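PDB 7AL6: probable hydrolase from Pseudomonas aeruginosa, which is of unknown function but has the alpha/beta hydrolase fold and is probably a hydrolase, perhaps a lipolytic one. Local coordinates for residues L99-G104 with G261-H266; G35-A40 with A61-S66. One frame throughout, in Å; residues are numbered along the deposited sequence.

Contact 1 of 2, residues L99-G104 with G261-H266; sequences LGHSMG and GGHHLH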
ATOM      1  N   LEU A  99      -1.680  28.072  12.395  1.00 24.12           N
ATOM      2  CA  LEU A  99      -1.048  28.251  13.691  1.00 22.07           C
ATOM      3  C   LEU A  99       0.041  27.205  13.757  1.00 24.92           C
ATOM      4  O   LEU A  99      -0.251  26.006  13.819  1.00 25.65           O
ATOM      5  CB  LEU A  99      -2.066  28.083  14.807  1.00 21.92           C
ATOM      6  CG  LEU A  99      -1.485  27.939  16.221  1.00 27.24           C
ATOM      7  CD1 LEU A  99      -0.623  29.136  16.653  1.00 33.26           C
ATOM      8  CD2 LEU A  99      -2.632  27.708  17.246  1.00 29.60           C
ATOM      9  N   GLY A 100       1.284  27.613  13.683  1.00 21.70           N
ATOM     10  CA  GLY A 100       2.366  26.666  13.517  1.00 20.47           C
ATOM     11  C   GLY A 100       3.444  26.825  14.561  1.00 28.67           C
ATOM     12  O   GLY A 100       3.841  27.941  14.889  1.00 29.46           O
ATOM     13  N   HIS A 101       3.965  25.684  15.032  1.00 25.61           N
ATOM     14  CA  HIS A 101       5.069  25.654  15.977  1.00 28.14           C
ATOM     15  C   HIS A 101       6.276  25.004  15.319  1.00 26.24           C
ATOM     16  O   HIS A 101       6.189  23.890  14.780  1.00 24.82           O
ATOM     17  CB  HIS A 101       4.709  24.919  17.288  1.00 30.36           C
ATOM     18  CG  HIS A 101       5.885  24.769  18.206  1.00 30.04           C
ATOM     19  ND1 HIS A 101       6.451  23.551  18.505  1.00 26.46           N
ATOM     20  CD2 HIS A 101       6.635  25.695  18.842  1.00 25.92           C
ATOM     21  CE1 HIS A 101       7.502  23.731  19.281  1.00 37.66           C
ATOM     22  NE2 HIS A 101       7.632  25.026  19.505  1.00 29.93           N
ATOM     23  N   SER A 102       7.401  25.714  15.347  1.00 27.18           N
ATOM     24  CA  SER A 102       8.683  25.205  14.868  1.00 28.93           C
ATOM     25  C   SER A 102       8.582  24.679  13.440  1.00 32.72           C
ATOM     26  O   SER A 102       8.277  25.458  12.521  1.00 25.42           O
ATOM     27  CB  SER A 102       9.210  24.147  15.841  1.00 27.44           C
ATOM     28  OG  SER A 102      10.575  23.918  15.593  1.00 33.06           O
ATOM     29  N   MET A 103       8.899  23.401  13.197  1.00 23.22           N
ATOM     30  CA  MET A 103       8.700  22.860  11.843  1.00 27.25           C
ATOM     31  C   MET A 103       7.325  23.212  11.268  1.00 21.01           C
ATOM     32  O   MET A 103       7.163  23.401  10.049  1.00 23.78           O
ATOM     33  CB  MET A 103       8.846  21.329  11.822  1.00 25.20           C
ATOM     34  CG  MET A 103       8.799  20.746  10.402  1.00 26.66           C
ATOM     35  SD  MET A 103       8.906  18.916  10.340  1.00 26.46           S
ATOM     36  CE  MET A 103       7.302  18.520  11.059  1.00 24.24           C
ATOM     37  N   GLY A 104       6.307  23.204  12.115  1.00 22.16           N
ATOM     38  CA  GLY A 104       4.971  23.500  11.638  1.00 27.83           C
ATOM     39  C   GLY A 104       4.834  24.936  11.192  1.00 27.68           C
ATOM     40  O   GLY A 104       3.991  25.243  10.332  1.00 25.10           O
ATOM     41  N   GLY A 261      10.977  31.935  28.080  1.00 35.31           N
ATOM     42  CA  GLY A 261      10.818  30.491  28.081  1.00 38.53           C
ATOM     43  C   GLY A 261      11.623  29.856  26.982  1.00 35.35           C
ATOM     44  O   GLY A 261      12.397  30.512  26.271  1.00 34.92           O
ATOM     45  N   GLY A 262      11.413  28.551  26.825  1.00 32.83           N
ATOM     46  CA  GLY A 262      12.113  27.769  25.825  1.00 29.21           C
ATOM     47  C   GLY A 262      11.355  27.650  24.502  1.00 24.25           C
ATOM     48  O   GLY A 262      10.310  28.252  24.281  1.00 26.62           O
ATOM     49  N   HIS A 263      11.906  26.811  23.618  1.00 26.33           N
ATOM     50  CA  HIS A 263      11.336  26.587  22.301  1.00 32.07           C
ATOM     51  C   HIS A 263       9.889  26.078  22.342  1.00 32.18           C
ATOM     52  O   HIS A 263       9.086  26.391  21.445  1.00 28.50           O
ATOM     53  CB  HIS A 263      12.223  25.599  21.604  1.00 33.98           C
ATOM     54  CG  HIS A 263      11.824  25.299  20.206  1.00 41.93           C
ATOM     55  ND1 HIS A 263      11.673  26.279  19.253  1.00 29.86           N
ATOM     56  CD2 HIS A 263      11.570  24.124  19.591  1.00 32.61           C
ATOM     57  CE1 HIS A 263      11.368  25.718  18.098  1.00 36.28           C
ATOM     58  NE2 HIS A 263      11.292  24.411  18.278  1.00 31.11           N
ATOM     59  N   HIS A 264       9.525  25.347  23.389  1.00 27.19           N
ATOM     60  CA  HIS A 264       8.161  24.866  23.596  1.00 33.44           C
ATOM     61  C   HIS A 264       7.413  25.706  24.600  1.00 31.00           C
ATOM     62  O   HIS A 264       6.586  25.180  25.346  1.00 30.12           O
ATOM     63  CB  HIS A 264       8.181  23.406  24.038  1.00 33.89           C
ATOM     64  CG  HIS A 264       8.440  22.446  22.921  1.00 26.67           C
ATOM     65  ND1 HIS A 264       9.692  22.250  22.380  1.00 32.12           N
ATOM     66  CD2 HIS A 264       7.593  21.643  22.222  1.00 31.17           C
ATOM     67  CE1 HIS A 264       9.615  21.354  21.408  1.00 32.68           C
ATOM     68  NE2 HIS A 264       8.349  20.978  21.288  1.00 30.79           N
ATOM     69  N   LEU A 265       7.625  27.035  24.601  1.00 29.88           N
ATOM     70  CA  LEU A 265       7.075  27.860  25.674  1.00 23.96           C
ATOM     71  C   LEU A 265       5.567  27.735  25.800  1.00 28.28           C
ATOM     72  O   LEU A 265       5.016  27.929  26.894  1.00 27.80           O
ATOM     73  CB  LEU A 265       7.470  29.329  25.484  1.00 36.07           C
ATOM     74  CG  LEU A 265       6.719  30.133  24.435  1.00 33.98           C
ATOM     75  CD1 LEU A 265       7.104  31.626  24.601  1.00 29.31           C
ATOM     76  CD2 LEU A 265       7.027  29.663  23.015  1.00 26.80           C
ATOM     77  N   HIS A 266       4.869  27.502  24.698  1.00 28.06           N
ATOM     78  CA  HIS A 266       3.391  27.373  24.637  1.00 24.58           C
ATOM     79  C   HIS A 266       2.919  26.091  25.329  1.00 25.56           C
ATOM     80  O   HIS A 266       1.781  26.033  25.656  1.00 27.06           O
ATOM     81  CB  HIS A 266       2.892  27.430  23.194  1.00 28.77           C
ATOM     82  CG  HIS A 266       3.283  26.242  22.405  1.00 21.89           C
ATOM     83  ND1 HIS A 266       4.560  25.955  22.132  1.00 29.01           N
ATOM     84  CD2 HIS A 266       2.564  25.259  21.861  1.00 27.65           C
ATOM     85  CE1 HIS A 266       4.618  24.856  21.433  1.00 32.25           C
ATOM     86  NE2 HIS A 266       3.421  24.422  21.253  1.00 25.20           N
TER
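Ser-102 and His-263 meet tip to tip: OG lies 2.8 Å from NE2, at the edge of the imidazole and in its plane, in a hydrogen bond whose proton could sit on either atom. With Asp-126 bonded to ND1 of the same ring, the geometry is consistent with a Ser-His-Asp triad, with Ser-102 as the probable nucleophile of a GxSxG elbow formed with Gly-100 and Gly-104, as in alpha/beta hydrolases. Ser-102 sits in the tight turn between strand and helix with unusual backbone angles, phi 53° and psi -121°, which fit that role.

Beside this pair, His-101 makes the largest share of the packing. Its CG is anti to the backbone N (chi1 174°), which carries the ring across to the 261-266 loop, where NE2 donates to His-263 O at 2.8 Å. The bond runs near the ring plane but reaches the carbonyl from above its own plane. One face of His-101 has Ser-102 CB over its centre; the opposite face receives His-266 CE1, 3.4 Å from His-101 CD2. At the edge, His-101 CE1 points into the face of His-264, 3.5 Å from its NE2, an edge-to-face pair.

Ser-42 OG bonds His-266 NE2, and Asp-38 OD2 bonds His-264 NE2. Behind them, Ile-125 of strand 119-125 packs on His-101 and His-266, while Leu-265 reaches Val-276 of helix 270-284.

Contact 2 of 2, residues G35-A40 with A61-S66; sequences GWLDNA and AGHGHS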
ATOM      1  N   GLY A  35       5.586  20.655  15.783  1.00 24.06           N
ATOM      2  CA  GLY A  35       7.032  20.525  15.560  1.00 23.35           C
ATOM      3  C   GLY A  35       7.464  19.135  15.142  1.00 28.58           C
ATOM      4  O   GLY A  35       6.712  18.206  15.286  1.00 26.07           O
ATOM      5  N   TRP A  36       8.675  19.015  14.639  1.00 21.32           N
ATOM      6  CA  TRP A  36       9.229  17.724  14.181  1.00 29.81           C
ATOM      7  C   TRP A  36       9.261  16.736  15.365  1.00 29.66           C
ATOM      8  O   TRP A  36       9.703  17.147  16.419  1.00 23.83           O
ATOM      9  CB  TRP A  36      10.605  17.993  13.603  1.00 28.79           C
ATOM     10  CG  TRP A  36      11.326  16.825  13.027  1.00 26.72           C
ATOM     11  CD1 TRP A  36      11.014  16.130  11.908  1.00 34.28           C
ATOM     12  CD2 TRP A  36      12.592  16.329  13.460  1.00 32.20           C
ATOM     13  NE1 TRP A  36      11.968  15.192  11.655  1.00 35.78           N
ATOM     14  CE2 TRP A  36      12.936  15.275  12.605  1.00 38.05           C
ATOM     15  CE3 TRP A  36      13.422  16.612  14.548  1.00 42.79           C
ATOM     16  CZ2 TRP A  36      14.097  14.536  12.779  1.00 40.12           C
ATOM     17  CZ3 TRP A  36      14.568  15.882  14.718  1.00 41.56           C
ATOM     18  CH2 TRP A  36      14.899  14.860  13.841  1.00 44.04           C
ATOM     19  N   LEU A  37       8.727  15.526  15.200  1.00 28.83           N
ATOM     20  CA  LEU A  37       8.629  14.412  16.189  1.00 33.13           C
ATOM     21  C   LEU A  37       7.644  14.739  17.319  1.00 29.50           C
ATOM     22  O   LEU A  37       7.582  13.975  18.223  1.00 29.40           O
ATOM     23  CB  LEU A  37       9.991  13.989  16.749  1.00 34.58           C
ATOM     24  CG  LEU A  37      11.092  13.727  15.733  1.00 36.70           C
ATOM     25  CD1 LEU A  37      12.354  13.248  16.408  1.00 40.70           C
ATOM     26  CD2 LEU A  37      10.667  12.754  14.665  1.00 32.51           C
ATOM     27  N   ASP A  38       6.878  15.820  17.250  1.00 24.83           N
ATOM     28  CA  ASP A  38       5.829  16.074  18.224  1.00 22.38           C
ATOM     29  C   ASP A  38       4.500  15.565  17.659  1.00 19.85           C
ATOM     30  O   ASP A  38       4.507  14.665  16.820  1.00 25.16           O
ATOM     31  CB  ASP A  38       5.776  17.571  18.555  1.00 23.95           C
ATOM     32  CG  ASP A  38       7.024  18.047  19.289  1.00 32.60           C
ATOM     33  OD1 ASP A  38       7.759  17.176  19.799  1.00 30.54           O
ATOM     34  OD2 ASP A  38       7.257  19.280  19.355  1.00 31.02           O
ATOM     35  N   ASN A  39       3.387  16.140  18.107  1.00 23.94           N
ATOM     36  CA  ASN A  39       2.037  15.728  17.724  1.00 27.32           C
ATOM     37  C   ASN A  39       1.082  16.816  18.168  1.00 22.61           C
ATOM     38  O   ASN A  39       1.493  17.831  18.742  1.00 26.57           O
ATOM     39  CB  ASN A  39       1.666  14.371  18.327  1.00 20.28           C
ATOM     40  CG  ASN A  39       1.794  14.332  19.824  1.00 21.54           C
ATOM     41  OD1 ASN A  39       1.124  15.073  20.518  1.00 23.72           O
ATOM     42  ND2 ASN A  39       2.621  13.395  20.334  1.00 25.06           N
ATOM     43  N   ALA A  40      -0.207  16.578  17.957  1.00 22.54           N
ATOM     44  CA  ALA A  40      -1.199  17.608  18.225  1.00 22.42           C
ATOM     45  C   ALA A  40      -1.268  18.001  19.697  1.00 25.60           C
ATOM     46  O   ALA A  40      -1.837  19.046  20.021  1.00 23.57           O
ATOM     47  CB  ALA A  40      -2.590  17.153  17.773  1.00 28.47           C
ATOM     48  N   ALA A  61       1.826  13.449   9.112  1.00 23.54           N
ATOM     49  CA  ALA A  61       2.115  12.079   8.663  1.00 24.14           C
ATOM     50  C   ALA A  61       3.351  11.565   9.411  1.00 27.67           C
ATOM     51  O   ALA A  61       4.317  12.292   9.578  1.00 25.43           O
ATOM     52  CB  ALA A  61       2.346  12.078   7.182  1.00 25.96           C
ATOM     53  N   GLY A  62       3.284  10.342   9.914  1.00 27.69           N
ATOM     54  CA  GLY A  62       4.369   9.684  10.656  1.00 24.74           C
ATOM     55  C   GLY A  62       4.514  10.203  12.075  1.00 24.68           C
ATOM     56  O   GLY A  62       5.477   9.862  12.694  1.00 28.81           O
ATOM     57  N   HIS A  63       3.571  10.994  12.564  1.00 27.52           N
ATOM     58  CA  HIS A  63       3.588  11.592  13.917  1.00 20.43           C
ATOM     59  C   HIS A  63       2.274  11.305  14.644  1.00 23.43           C
ATOM     60  O   HIS A  63       1.306  11.038  13.995  1.00 19.80           O
ATOM     61  CB  HIS A  63       3.776  13.109  13.868  1.00 24.48           C
ATOM     62  CG  HIS A  63       5.068  13.606  13.322  1.00 21.23           C
ATOM     63  ND1 HIS A  63       5.384  13.539  12.014  1.00 19.86           N
ATOM     64  CD2 HIS A  63       6.087  14.250  13.907  1.00 26.34           C
ATOM     65  CE1 HIS A  63       6.550  14.075  11.819  1.00 24.98           C
ATOM     66  NE2 HIS A  63       6.995  14.515  12.949  1.00 22.22           N
ATOM     67  N   GLY A  64       2.296  11.324  15.967  1.00 20.26           N
ATOM     68  CA  GLY A  64       1.092  11.185  16.789  1.00 25.04           C
ATOM     69  C   GLY A  64       0.305   9.955  16.401  1.00 24.90           C
ATOM     70  O   GLY A  64       0.839   8.872  16.381  1.00 22.60           O
ATOM     71  N   HIS A  65      -0.943  10.163  16.060  1.00 22.17           N
ATOM     72  CA  HIS A  65      -1.810   9.054  15.635  1.00 22.15           C
ATOM     73  C   HIS A  65      -2.103   9.049  14.129  1.00 27.29           C
ATOM     74  O   HIS A  65      -2.945   8.255  13.662  1.00 23.34           O
ATOM     75  CB  HIS A  65      -3.110   9.090  16.457  1.00 25.51           C
ATOM     76  CG  HIS A  65      -2.897   8.732  17.905  1.00 25.24           C
ATOM     77  ND1 HIS A  65      -3.839   8.949  18.885  1.00 29.95           N
ATOM     78  CD2 HIS A  65      -1.817   8.204  18.533  1.00 21.62           C
ATOM     79  CE1 HIS A  65      -3.353   8.551  20.051  1.00 28.66           C
ATOM     80  NE2 HIS A  65      -2.125   8.099  19.864  1.00 25.74           N
ATOM     81  N   SER A  66      -1.421   9.887  13.348  1.00 24.93           N
ATOM     82  CA  SER A  66      -1.632   9.892  11.905  1.00 24.78           C
ATOM     83  C   SER A  66      -0.940   8.684  11.285  1.00 20.73           C
ATOM     84  O   SER A  66       0.064   8.198  11.787  1.00 23.17           O
ATOM     85  CB  SER A  66      -1.103  11.199  11.272  1.00 17.38           C
ATOM     86  OG  SER A  66      -2.073  12.230  11.421  1.00 22.18           O
TER
HETATM   87  O   HOH W   1       4.240  11.835  17.945  1.00 26.44           O
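A water between Asp-38, Asn-39 and Gly-64 is gripped three ways: it accepts from Gly-64 N at 2.8 Å and from Asn-39 ND2 at 3.3 Å, and donates to Asp-38 O at 3.1 Å. It joins two loops of the alpha/beta hydrolase fold that follow strands 28-33 and 53-58, each bent by a beta turn: type II from Gly-35 to Asp-38, type II' from His-63 to Ser-66.

His-63 has the largest part in the direct packing. Its CG is anti to the carbonyl carbon (chi1 -64°), and the ring slides edge-on against the first turn, with the backbone of Trp-36 and Leu-37 near its plane. NE2 comes 3.0 Å from Leu-37 N, and CD2 approaches Asp-38 O at 3.3 Å. On the other edge, ND1 donates to Ala-61 O at 2.9 Å; that acceptor lies in the ring plane, which helps to fix the rotation of the imidazole.

Nearby, Arg-170 forms a salt bridge with Asp-38 OD1, and Asn-39 OD1 takes the backbone N-H of Met-41. Leu-185 of helix 179-189 offers its carbonyl to Asn-39 ND2 as well. The backbones draw closest at Asn-39 and Gly-64, where Asn-39 CB rests 3.6 Å from Gly-64 CA.

In the fold
From the N terminus, contact 2 comes first. Residues 35-40 leave strand 28-33, the chain returns through strand 53-58, and residues 61-66 close a short loop before helix 77-91. Contact 1 opens only afterwards, at the end of strand 96-101, and closes a much longer excursion when the chain arrives after strand 255-259. The two are therefore in series, neither nested nor crossed, with centres about 14 Å apart. They still touch: the Asp-38 to His-264 bond joins them, and Met-103 packs on Trp-36. Together they tie loops beyond central strands of the sheet to the loop following its outermost strand 255-259, contact 1 holding the presumed catalytic serine and contact 2 beside it.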